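Dihydrodipicolinate synthase (Bacillus clausii KSM-K16, PDB 3E96) probably acts as a 4-hydroxy-tetrahydrodipicolinate synthase, a lyase of the DapA family built on a TIM barrel. Local coordinates at residues B[49-54]-B[83-88]; B[108-113]-B[138-143]. All coordinates share one frame; numbering follows the deposited sequence.

In the fold
The two contacts are strand pairings from two beta-alpha-beta units of one closed parallel barrel, in series along the chain, their centres about 8 Å apart. Contact 1 pairs 49-54 with 83-88, and contact 2 pairs 108-113 with 138-143; strands 83-88 and 109-112 lie next to each other and join them. Val84 N meets Asp108 OD2 at 2.7 Å and Ala86 O meets Met111 N at 2.8 Å, both probable hydrogen bonds. Both contacts reach Lys167, the predicted Schiff-base lysine: the side chain of Met111 comes within about 3 Å of that of Lys167 and the side chain of Val51 within about 4 Å. Contact 2 also supplies Tyr143, the predicted proton donor or acceptor.

Contact 1 (B[49-54]-B[83-88]); sequences VIVPCG and LVVAGI
Val49 to Cys53 runs parallel to Leu83 to Gly87, the two directions 24° apart, joined by three backbone hydrogen bonds: Ile50 N to Leu83 O, Val85 N to Ile50 O, its N-H aimed almost straight (178°), and Gly87 N to Pro52 O. This is the pairing of strands 49-50 and 83-88 in the barrel, linked through helix 64-78. On the barrel-interior side, Val49 CG1 touches Val85 CG2 at 3.9 Å, and Val51 lies alongside Val85, with CG2 4.1 Å from Val85 CB. On the side facing helix 64-78, Ile50 CG1 is anti to the backbone N (chi1 -170°), leaving CG2 as the branch that meets Leu83 O and Val84 CG2. Pro52 crosses Val84 at about a right angle: its CG is 3.9 Å from Val84 CG1, while its CD rests 3.1 Å from Val85 O. An alanine in place of Pro52 would probably leave Val84 CG1 without the ring carbons packed against it. Farther on, Cys53 CB packs 3.3 Å from Gly87 O. Gly87 CA makes a CA-H...O contact of 3.5 Å with Cys53 O, where a CB would collide with that oxygen. Pro52 has no N-H to offer Val85 O, which instead receives a CA-H...O contact from Val51 CA at 3.2 Å. The ladder therefore skips one conventional bond and resumes at Gly87, bringing the chain to Cys53, whose O accepts a hydrogen bond from His113 NE2.

Contact 2 (B[108-113]-B[138-143]); sequences DAVMIH and FPSLVY
The Phe138 ring takes Pro139 CD on one face, 3.3 Å above its plane and nearer the ring's margin than its centre, while Val110 CG1 sits at its edge, 4.1 Å from Phe138 CD2. CB of Phe138 points toward 108-113 and CG is anti to the backbone N (chi1 -169°); in the ring, CE2 lies 3.4 Å from Ala109 CA. The His113 ring has Met111 CE over one face, again off centre, and stacks with Phe59. These rings lie near the two ends of a parallel strand pair, 109-112 with 140-143, in the TIM barrel, joined as a beta-alpha-beta unit through helix 122-136. Four hydrogen bonds tie the backbones: Val110 N to Pro139 O, Leu141 N to Val110 O, Ile112 N to Leu141 O and Tyr143 N to Ile112 O.

Toward the barrel interior, Met111 and Tyr143 run alongside each other in the same direction. Met111 SD comes 4.0 Å from Tyr143 CD1, an oblique Met-aromatic contact, and the bend at chi3 (72°) places CE over the His113 ring. Both side chains also touch Lys167, which, with the predicted role of Tyr143, puts this pair at the predicted active site. Tyr143 OH is hydrogen-bonded to Gly194 O. On the opposite side of the sheet, Ile112 and Val142 pack against Phe129 of the helix. At the start of the strand, Val110 CG2 lies 3.5 Å from Ser140 OG, and that hydroxyl donates a 2.8 Å hydrogen bond back to Phe138 O.

Contact 1 (B[49-54]-B[83-88])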
# COMPACT_ATOMS: atom_id res chain seq x y z
N VAL B 49 8.46 3.66 -24.71
CA VAL B 49 7.38 3.84 -23.75
C VAL B 49 8.04 4.13 -22.41
O VAL B 49 8.90 3.37 -21.96
CB VAL B 49 6.51 2.57 -23.61
CG1 VAL B 49 5.43 2.81 -22.56
CG2 VAL B 49 5.86 2.22 -24.95
N ILE B 50 7.66 5.24 -21.79
CA ILE B 50 8.22 5.60 -20.49
C ILE B 50 7.05 5.78 -19.53
O ILE B 50 6.01 6.32 -19.89
CB ILE B 50 9.09 6.87 -20.59
CG1 ILE B 50 9.85 7.07 -19.28
CG2 ILE B 50 8.23 8.08 -20.95
CD1 ILE B 50 10.94 8.14 -19.34
N VAL B 51 7.24 5.31 -18.30
CA VAL B 51 6.18 5.35 -17.31
C VAL B 51 6.47 6.13 -16.03
O VAL B 51 6.85 5.56 -15.02
CB VAL B 51 5.78 3.90 -16.92
CG1 VAL B 51 4.52 3.90 -16.07
CG2 VAL B 51 5.59 3.06 -18.17
N PRO B 52 6.29 7.46 -16.07
CA PRO B 52 6.55 8.25 -14.86
C PRO B 52 5.53 7.83 -13.79
O PRO B 52 4.45 7.34 -14.12
CB PRO B 52 6.34 9.69 -15.33
CG PRO B 52 5.34 9.54 -16.46
CD PRO B 52 5.87 8.32 -17.19
N CYS B 53 5.89 8.01 -12.53
CA CYS B 53 5.01 7.64 -11.43
C CYS B 53 4.77 6.13 -11.36
O CYS B 53 3.72 5.67 -10.91
CB CYS B 53 3.68 8.38 -11.54
SG CYS B 53 3.83 10.11 -11.03
N GLY B 54 5.76 5.37 -11.83
CA GLY B 54 5.68 3.93 -11.76
C GLY B 54 6.27 3.56 -10.41
O GLY B 54 6.70 4.44 -9.67
N LEU B 83 6.02 7.28 -25.98
CA LEU B 83 4.70 7.37 -25.39
C LEU B 83 4.91 7.57 -23.90
O LEU B 83 5.81 6.98 -23.31
CB LEU B 83 3.91 6.07 -25.61
CG LEU B 83 3.42 5.79 -27.03
CD1 LEU B 83 2.74 4.42 -27.08
CD2 LEU B 83 2.45 6.88 -27.45
N VAL B 84 4.08 8.42 -23.30
CA VAL B 84 4.17 8.70 -21.88
C VAL B 84 2.95 8.12 -21.18
O VAL B 84 1.82 8.53 -21.45
CB VAL B 84 4.24 10.22 -21.61
CG1 VAL B 84 4.25 10.50 -20.11
CG2 VAL B 84 5.49 10.80 -22.26
N VAL B 85 3.18 7.15 -20.30
CA VAL B 85 2.10 6.50 -19.56
C VAL B 85 2.23 6.94 -18.10
O VAL B 85 3.24 6.66 -17.45
CB VAL B 85 2.22 4.97 -19.64
CG1 VAL B 85 1.08 4.32 -18.86
CG2 VAL B 85 2.20 4.53 -21.11
N ALA B 86 1.21 7.63 -17.60
CA ALA B 86 1.24 8.14 -16.24
C ALA B 86 0.67 7.20 -15.18
O ALA B 86 -0.49 6.79 -15.24
CB ALA B 86 0.51 9.48 -16.17
N GLY B 87 1.50 6.87 -14.19
CA GLY B 87 1.04 6.01 -13.12
C GLY B 87 0.12 6.82 -12.22
O GLY B 87 0.40 7.98 -11.90
N ILE B 88 -1.00 6.21 -11.83
CA ILE B 88 -1.97 6.86 -10.95
C ILE B 88 -2.45 5.84 -9.92
O ILE B 88 -2.25 4.63 -10.10
CB ILE B 88 -3.19 7.43 -11.73
CG1 ILE B 88 -3.97 6.30 -12.41
CG2 ILE B 88 -2.72 8.43 -12.78
CD1 ILE B 88 -5.22 6.78 -13.15

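Contact 2 (B[108-113]-B[138-143])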
# COMPACT_ATOMS: atom_id res chain seq x y z
N ASP B 108 -0.06 10.15 -22.77
CA ASP B 108 -0.74 9.36 -23.79
C ASP B 108 -1.71 8.36 -23.19
O ASP B 108 -2.67 7.94 -23.84
CB ASP B 108 0.30 8.64 -24.65
CG ASP B 108 1.19 9.60 -25.39
OD1 ASP B 108 0.68 10.30 -26.31
OD2 ASP B 108 2.39 9.68 -25.06
N ALA B 109 -1.44 7.97 -21.95
CA ALA B 109 -2.29 7.01 -21.26
C ALA B 109 -1.92 7.02 -19.78
O ALA B 109 -0.99 7.72 -19.38
CB ALA B 109 -2.08 5.61 -21.84
N VAL B 110 -2.67 6.26 -18.99
CA VAL B 110 -2.38 6.14 -17.57
C VAL B 110 -2.25 4.67 -17.21
O VAL B 110 -2.79 3.80 -17.91
CB VAL B 110 -3.52 6.73 -16.68
CG1 VAL B 110 -3.64 8.22 -16.91
CG2 VAL B 110 -4.84 6.02 -16.99
N MET B 111 -1.50 4.39 -16.15
CA MET B 111 -1.35 3.03 -15.65
C MET B 111 -1.93 3.09 -14.24
O MET B 111 -1.44 3.83 -13.39
CB MET B 111 0.11 2.58 -15.56
CG MET B 111 0.28 1.20 -14.87
SD MET B 111 1.98 0.74 -14.46
CE MET B 111 2.30 1.85 -13.10
N ILE B 112 -2.98 2.32 -14.00
CA ILE B 112 -3.59 2.32 -12.69
C ILE B 112 -2.89 1.28 -11.83
O ILE B 112 -2.94 0.08 -12.11
CB ILE B 112 -5.09 1.98 -12.75
CG1 ILE B 112 -5.78 2.85 -13.80
CG2 ILE B 112 -5.73 2.22 -11.39
CD1 ILE B 112 -7.25 2.50 -14.01
N HIS B 113 -2.21 1.75 -10.78
CA HIS B 113 -1.51 0.86 -9.86
C HIS B 113 -2.52 -0.05 -9.20
O HIS B 113 -3.72 0.25 -9.18
CB HIS B 113 -0.81 1.66 -8.76
CG HIS B 113 0.49 2.28 -9.19
ND1 HIS B 113 1.65 1.55 -9.29
CD2 HIS B 113 0.79 3.54 -9.56
CE1 HIS B 113 2.63 2.34 -9.70
NE2 HIS B 113 2.13 3.56 -9.87
N PHE B 138 -10.04 7.63 -21.00
CA PHE B 138 -8.71 7.87 -21.54
C PHE B 138 -8.01 6.50 -21.55
O PHE B 138 -8.29 5.66 -20.69
CB PHE B 138 -7.99 8.84 -20.60
CG PHE B 138 -6.69 9.38 -21.12
CD1 PHE B 138 -6.67 10.19 -22.26
CD2 PHE B 138 -5.50 9.13 -20.45
CE1 PHE B 138 -5.48 10.74 -22.71
CE2 PHE B 138 -4.30 9.68 -20.90
CZ PHE B 138 -4.29 10.48 -22.02
N PRO B 139 -7.09 6.26 -22.51
CA PRO B 139 -6.40 4.97 -22.56
C PRO B 139 -5.81 4.61 -21.20
O PRO B 139 -5.10 5.41 -20.59
CB PRO B 139 -5.34 5.19 -23.63
CG PRO B 139 -6.06 6.10 -24.59
CD PRO B 139 -6.69 7.11 -23.64
N SER B 140 -6.11 3.40 -20.74
CA SER B 140 -5.65 2.95 -19.43
C SER B 140 -5.07 1.55 -19.42
O SER B 140 -5.48 0.68 -20.19
CB SER B 140 -6.81 2.96 -18.42
OG SER B 140 -7.49 4.21 -18.40
N LEU B 141 -4.10 1.34 -18.53
CA LEU B 141 -3.50 0.03 -18.31
C LEU B 141 -3.72 -0.23 -16.83
O LEU B 141 -3.90 0.71 -16.06
CB LEU B 141 -1.99 0.02 -18.58
CG LEU B 141 -1.48 0.16 -20.01
CD1 LEU B 141 -1.52 1.62 -20.43
CD2 LEU B 141 -0.06 -0.36 -20.07
N VAL B 142 -3.74 -1.50 -16.44
CA VAL B 142 -3.90 -1.84 -15.03
C VAL B 142 -2.72 -2.71 -14.62
O VAL B 142 -2.25 -3.55 -15.40
CB VAL B 142 -5.22 -2.60 -14.76
CG1 VAL B 142 -6.41 -1.74 -15.16
CG2 VAL B 142 -5.22 -3.91 -15.51
N TYR B 143 -2.22 -2.49 -13.40
CA TYR B 143 -1.12 -3.27 -12.86
C TYR B 143 -1.79 -4.29 -11.93
O TYR B 143 -2.28 -3.94 -10.86
CB TYR B 143 -0.16 -2.38 -12.05
CG TYR B 143 1.20 -3.02 -11.85
CD1 TYR B 143 2.17 -2.97 -12.86
CD2 TYR B 143 1.50 -3.71 -10.68
CE1 TYR B 143 3.41 -3.59 -12.70
CE2 TYR B 143 2.74 -4.33 -10.51
CZ TYR B 143 3.69 -4.27 -11.52
OH TYR B 143 4.90 -4.90 -11.36